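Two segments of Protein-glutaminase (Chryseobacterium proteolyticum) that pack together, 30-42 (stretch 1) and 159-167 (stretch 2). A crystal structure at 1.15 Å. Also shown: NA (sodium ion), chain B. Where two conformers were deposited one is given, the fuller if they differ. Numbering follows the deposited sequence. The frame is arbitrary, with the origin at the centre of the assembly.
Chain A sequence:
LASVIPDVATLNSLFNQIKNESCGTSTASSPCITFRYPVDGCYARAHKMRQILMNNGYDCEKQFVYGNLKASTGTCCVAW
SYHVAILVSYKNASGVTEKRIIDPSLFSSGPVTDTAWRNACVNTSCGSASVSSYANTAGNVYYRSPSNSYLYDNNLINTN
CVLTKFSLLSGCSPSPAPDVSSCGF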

# COMPACT_ATOMS: atom_id res chain seq x y z
N SER A 30 10.27 -13.26 -5.80
CA SER A 30 10.08 -13.58 -4.40
C SER A 30 10.45 -12.44 -3.48
O SER A 30 11.53 -11.87 -3.66
N PRO A 31 9.65 -12.16 -2.46
CA PRO A 31 8.25 -12.52 -2.25
C PRO A 31 7.38 -11.60 -3.11
O PRO A 31 7.63 -10.41 -3.23
N CYS A 32 6.32 -12.18 -3.62
CA CYS A 32 5.35 -11.40 -4.36
C CYS A 32 4.57 -10.53 -3.37
O CYS A 32 4.46 -10.81 -2.19
N ILE A 33 4.00 -9.42 -3.90
CA ILE A 33 3.24 -8.50 -3.08
C ILE A 33 1.77 -8.98 -3.04
O ILE A 33 1.13 -9.16 -4.08
N THR A 34 1.27 -9.19 -1.83
CA THR A 34 0.04 -9.90 -1.54
C THR A 34 -1.20 -9.01 -1.68
O THR A 34 -2.09 -9.01 -0.83
N PHE A 35 -1.27 -8.28 -2.79
CA PHE A 35 -2.38 -7.35 -3.02
C PHE A 35 -3.74 -8.07 -3.00
O PHE A 35 -4.73 -7.49 -2.57
N ARG A 36 -3.77 -9.31 -3.46
CA ARG A 36 -5.01 -10.08 -3.50
C ARG A 36 -5.51 -10.52 -2.13
O ARG A 36 -6.60 -11.10 -2.09
N TYR A 37 -4.74 -10.30 -1.08
CA TYR A 37 -5.11 -10.64 0.28
C TYR A 37 -5.20 -9.38 1.11
O TYR A 37 -4.26 -9.00 1.79
N PRO A 38 -6.35 -8.71 1.08
CA PRO A 38 -6.48 -7.43 1.77
C PRO A 38 -6.75 -7.51 3.25
O PRO A 38 -6.86 -6.45 3.88
N VAL A 39 -6.86 -8.69 3.83
CA VAL A 39 -7.18 -8.81 5.24
C VAL A 39 -6.17 -8.07 6.11
O VAL A 39 -6.57 -7.43 7.08
N ASP A 40 -4.87 -8.20 5.81
CA ASP A 40 -3.87 -7.59 6.64
C ASP A 40 -2.60 -7.50 5.80
O ASP A 40 -2.58 -7.90 4.66
N GLY A 41 -1.56 -6.96 6.44
CA GLY A 41 -0.27 -6.83 5.80
C GLY A 41 -0.11 -5.59 4.93
O GLY A 41 0.87 -5.48 4.19
N CYS A 42 -1.01 -4.62 5.06
CA CYS A 42 -0.92 -3.38 4.24
C CYS A 42 0.41 -2.68 4.42
O CYS A 42 0.97 -2.13 3.46
N THR A 159 8.99 -6.73 6.36
CA THR A 159 8.20 -6.68 5.13
C THR A 159 8.26 -7.99 4.41
O THR A 159 7.24 -8.58 4.03
N ASN A 160 9.48 -8.47 4.13
CA ASN A 160 9.63 -9.68 3.32
C ASN A 160 9.10 -10.89 4.06
O ASN A 160 8.54 -11.79 3.45
N CYS A 161 9.29 -10.93 5.39
CA CYS A 161 8.79 -12.05 6.19
C CYS A 161 7.29 -12.12 6.16
O CYS A 161 6.69 -13.21 5.98
N VAL A 162 6.62 -10.96 6.31
CA VAL A 162 5.15 -10.93 6.31
C VAL A 162 4.63 -11.30 4.93
O VAL A 162 3.69 -12.08 4.81
N LEU A 163 5.20 -10.71 3.89
CA LEU A 163 4.75 -11.07 2.54
C LEU A 163 4.88 -12.58 2.29
O LEU A 163 3.97 -13.19 1.71
N THR A 164 5.97 -13.20 2.73
CA THR A 164 6.12 -14.62 2.56
C THR A 164 5.07 -15.38 3.33
O THR A 164 4.46 -16.33 2.79
N LYS A 165 4.79 -14.97 4.56
CA LYS A 165 3.74 -15.65 5.32
C LYS A 165 2.39 -15.59 4.66
O LYS A 165 1.58 -16.54 4.79
N PHE A 166 2.08 -14.53 3.95
CA PHE A 166 0.79 -14.35 3.31
C PHE A 166 0.76 -14.75 1.86
O PHE A 166 -0.27 -14.59 1.18
N SER A 167 1.84 -15.30 1.32
CA SER A 167 2.03 -15.54 -0.10
C SER A 167 0.92 -16.34 -0.73
O SER A 167 0.56 -16.03 -1.87

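Packing of an irregular segment, residues 30-42, against a helical segment and its continuation, residues 159-167; together the two bury 598 Å² of surface. Ser30 makes no contact across the interface. Pro31, preceded by a cis peptide bond, has its CA-to-CB bond directed toward the other stretch: CB lies 3.9 Å from Leu163 CB and 3.5 Å from Thr164 OG1, while CG comes within 3.3 Å of Asn160 OD1. The CA-to-CB bond of Asn160 (chi1 m) runs sideways to stretch 1, but the end of the side chain comes nearer and meets the proline. Cys32 (p) is directed sideways and contributes mainly its backbone, whose O is 3.8 Å from Leu163 CB. Water 1 donates hydrogen bonds to Cys32 O and to Leu163 O, each at 2.8 Å, and so ties two carbonyls that could not bond each other directly. Ile33 (m, t) turns its side chain away, yet its CA still lies 4.3 Å from Leu163 CD2.

Thr34 (p) points in between Leu163 and Phe166. Its OG1 is 3.4 Å from Leu163 CD2, and its CG2 is 3.6 Å from Phe166 O and 3.9 Å from Phe166 CB. Leu163 (m, t) itself points toward stretch 1, meeting it from Pro31 to Thr34. A type I turn from Thr34 to Tyr37, closed by Tyr37 N to Thr34 O at 3.0 Å, then redirects the chain; Phe35 (m) within it is out of reach of the helix. Arg36 (p, t, t) starts sideways, but its extended side chain brings NH2 to Ser167 O in a 3.0 Å hydrogen bond, with the acceptor near the guanidinium plane. Water 2 accepts from Arg36 NE at 2.9 Å and lies 3.0 Å from the same Ser167 O.

Tyr37 (t) points toward Phe166 (m) and presents its ring edge to the phenylalanine face, with centroids 5.3 Å apart and planes at 71°; Tyr37 CD2 and Phe166 CD2 approach to 4.0 Å. Pro38 and Val39 make no contact. Asp40, sideways with chi1 at -149°, places CB 4.3 Å from Phe166 CE2. Asp40 OD2 accepts a 2.8 Å hydrogen bond from Gly41 N. Gly41, the N-cap of the next helix, brings CA to 3.8 Å from Phe166 CE2, at the ring edge, and 4.4 Å from Val162 CG1. A CB here would clash with Phe166 CE2 and also jam against the preceding carbonyl. Cys42 (p) is beyond the interface and binds the sodium ion through SG at 2.2 Å and N at 2.9 Å, with waters 3 and 4 also bound.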

# COMPACT_ATOMS: atom_id res chain seq x y z
CB SER A 30 10.98 -14.77 -4.05
OG SER A 30 10.41 -15.94 -4.68
CB PRO A 31 8.06 -12.25 -0.77
CG PRO A 31 8.92 -11.10 -0.47
CD PRO A 31 10.13 -11.23 -1.42
CB CYS A 32 4.46 -12.33 -5.19
SG CYS A 32 3.55 -13.54 -4.29
CB ILE A 33 3.33 -7.06 -3.56
CG1 ILE A 33 4.76 -6.62 -3.77
CG2 ILE A 33 2.60 -6.18 -2.59
CD1 ILE A 33 4.93 -5.23 -4.36
CB THR A 34 0.19 -10.50 -0.14
OG1 THR A 34 0.55 -9.47 0.77
CG2 THR A 34 1.24 -11.61 -0.10
CB PHE A 35 -2.23 -6.64 -4.34
CG PHE A 35 -1.03 -5.73 -4.45
CD1 PHE A 35 -0.85 -4.67 -3.57
CD2 PHE A 35 -0.12 -5.91 -5.46
CE1 PHE A 35 0.22 -3.80 -3.73
CE2 PHE A 35 0.95 -5.03 -5.62
CZ PHE A 35 1.12 -4.00 -4.74
CB ARG A 36 -4.79 -11.32 -4.38
CG ARG A 36 -3.76 -12.30 -3.87
CD ARG A 36 -3.54 -13.44 -4.80
NE ARG A 36 -2.59 -14.39 -4.25
CZ ARG A 36 -2.22 -15.52 -4.80
NH1 ARG A 36 -2.73 -15.85 -5.98
NH2 ARG A 36 -1.33 -16.28 -4.20
CB TYR A 37 -4.08 -11.60 0.88
CG TYR A 37 -4.46 -12.10 2.26
CD1 TYR A 37 -5.62 -12.78 2.49
CD2 TYR A 37 -3.59 -11.89 3.33
CE1 TYR A 37 -5.94 -13.24 3.77
CE2 TYR A 37 -3.92 -12.35 4.58
CZ TYR A 37 -5.07 -13.02 4.83
OH TYR A 37 -5.33 -13.48 6.10
CB PRO A 38 -7.62 -6.71 1.03
CG PRO A 38 -8.47 -7.87 0.63
CD PRO A 38 -7.49 -8.94 0.17
CB VAL A 39 -7.26 -10.29 5.63
CG1 VAL A 39 -7.44 -10.49 7.14
CG2 VAL A 39 -8.39 -11.01 4.90
CB ASP A 40 -3.70 -8.36 7.93
CG ASP A 40 -3.30 -7.58 9.16
OD1 ASP A 40 -3.73 -7.97 10.26
OD2 ASP A 40 -2.53 -6.60 9.05
CB CYS A 42 -2.04 -2.44 4.59
SG CYS A 42 -2.21 -1.99 6.29
CB THR A 159 8.72 -5.55 4.23
OG1 THR A 159 8.42 -4.27 4.78
CG2 THR A 159 8.10 -5.61 2.84
CB ASN A 160 11.09 -9.83 2.88
CG ASN A 160 11.48 -8.84 1.84
OD1 ASN A 160 10.74 -8.64 0.85
ND2 ASN A 160 12.66 -8.27 1.96
CB CYS A 161 9.26 -11.90 7.65
SG CYS A 161 9.15 -13.42 8.62
CB VAL A 162 4.67 -9.57 6.80
CG1 VAL A 162 3.19 -9.39 6.54
CG2 VAL A 162 5.01 -9.38 8.27
CB LEU A 163 5.50 -10.30 1.48
CG LEU A 163 5.27 -8.77 1.45
CD1 LEU A 163 6.18 -8.15 0.42
CD2 LEU A 163 3.81 -8.46 1.18
CB THR A 164 7.54 -15.05 2.93
OG1 THR A 164 8.43 -14.43 1.99
CG2 THR A 164 7.71 -16.53 2.85
CB LYS A 165 3.70 -15.06 6.72
CG LYS A 165 4.67 -15.78 7.64
CD LYS A 165 4.61 -15.26 9.06
CE LYS A 165 5.74 -15.90 9.87
NZ LYS A 165 5.53 -17.37 9.99
CB PHE A 166 0.28 -12.91 3.48
CG PHE A 166 0.06 -12.44 4.90
CD1 PHE A 166 -0.03 -13.29 5.99
CD2 PHE A 166 -0.15 -11.08 5.13
CE1 PHE A 166 -0.28 -12.79 7.27
CE2 PHE A 166 -0.38 -10.61 6.38
CZ PHE A 166 -0.43 -11.45 7.46
CB SER A 167 3.35 -16.24 -0.32
OG SER A 167 3.50 -17.47 0.37
NA NA B . -3.27 -3.85 6.68
O HOH W 1 4.51 -13.30 -1.01
O HOH W 2 -1.18 -13.54 -1.90
O HOH W 3 -5.16 -2.55 5.69
O HOH W 4 -5.23 -2.97 8.70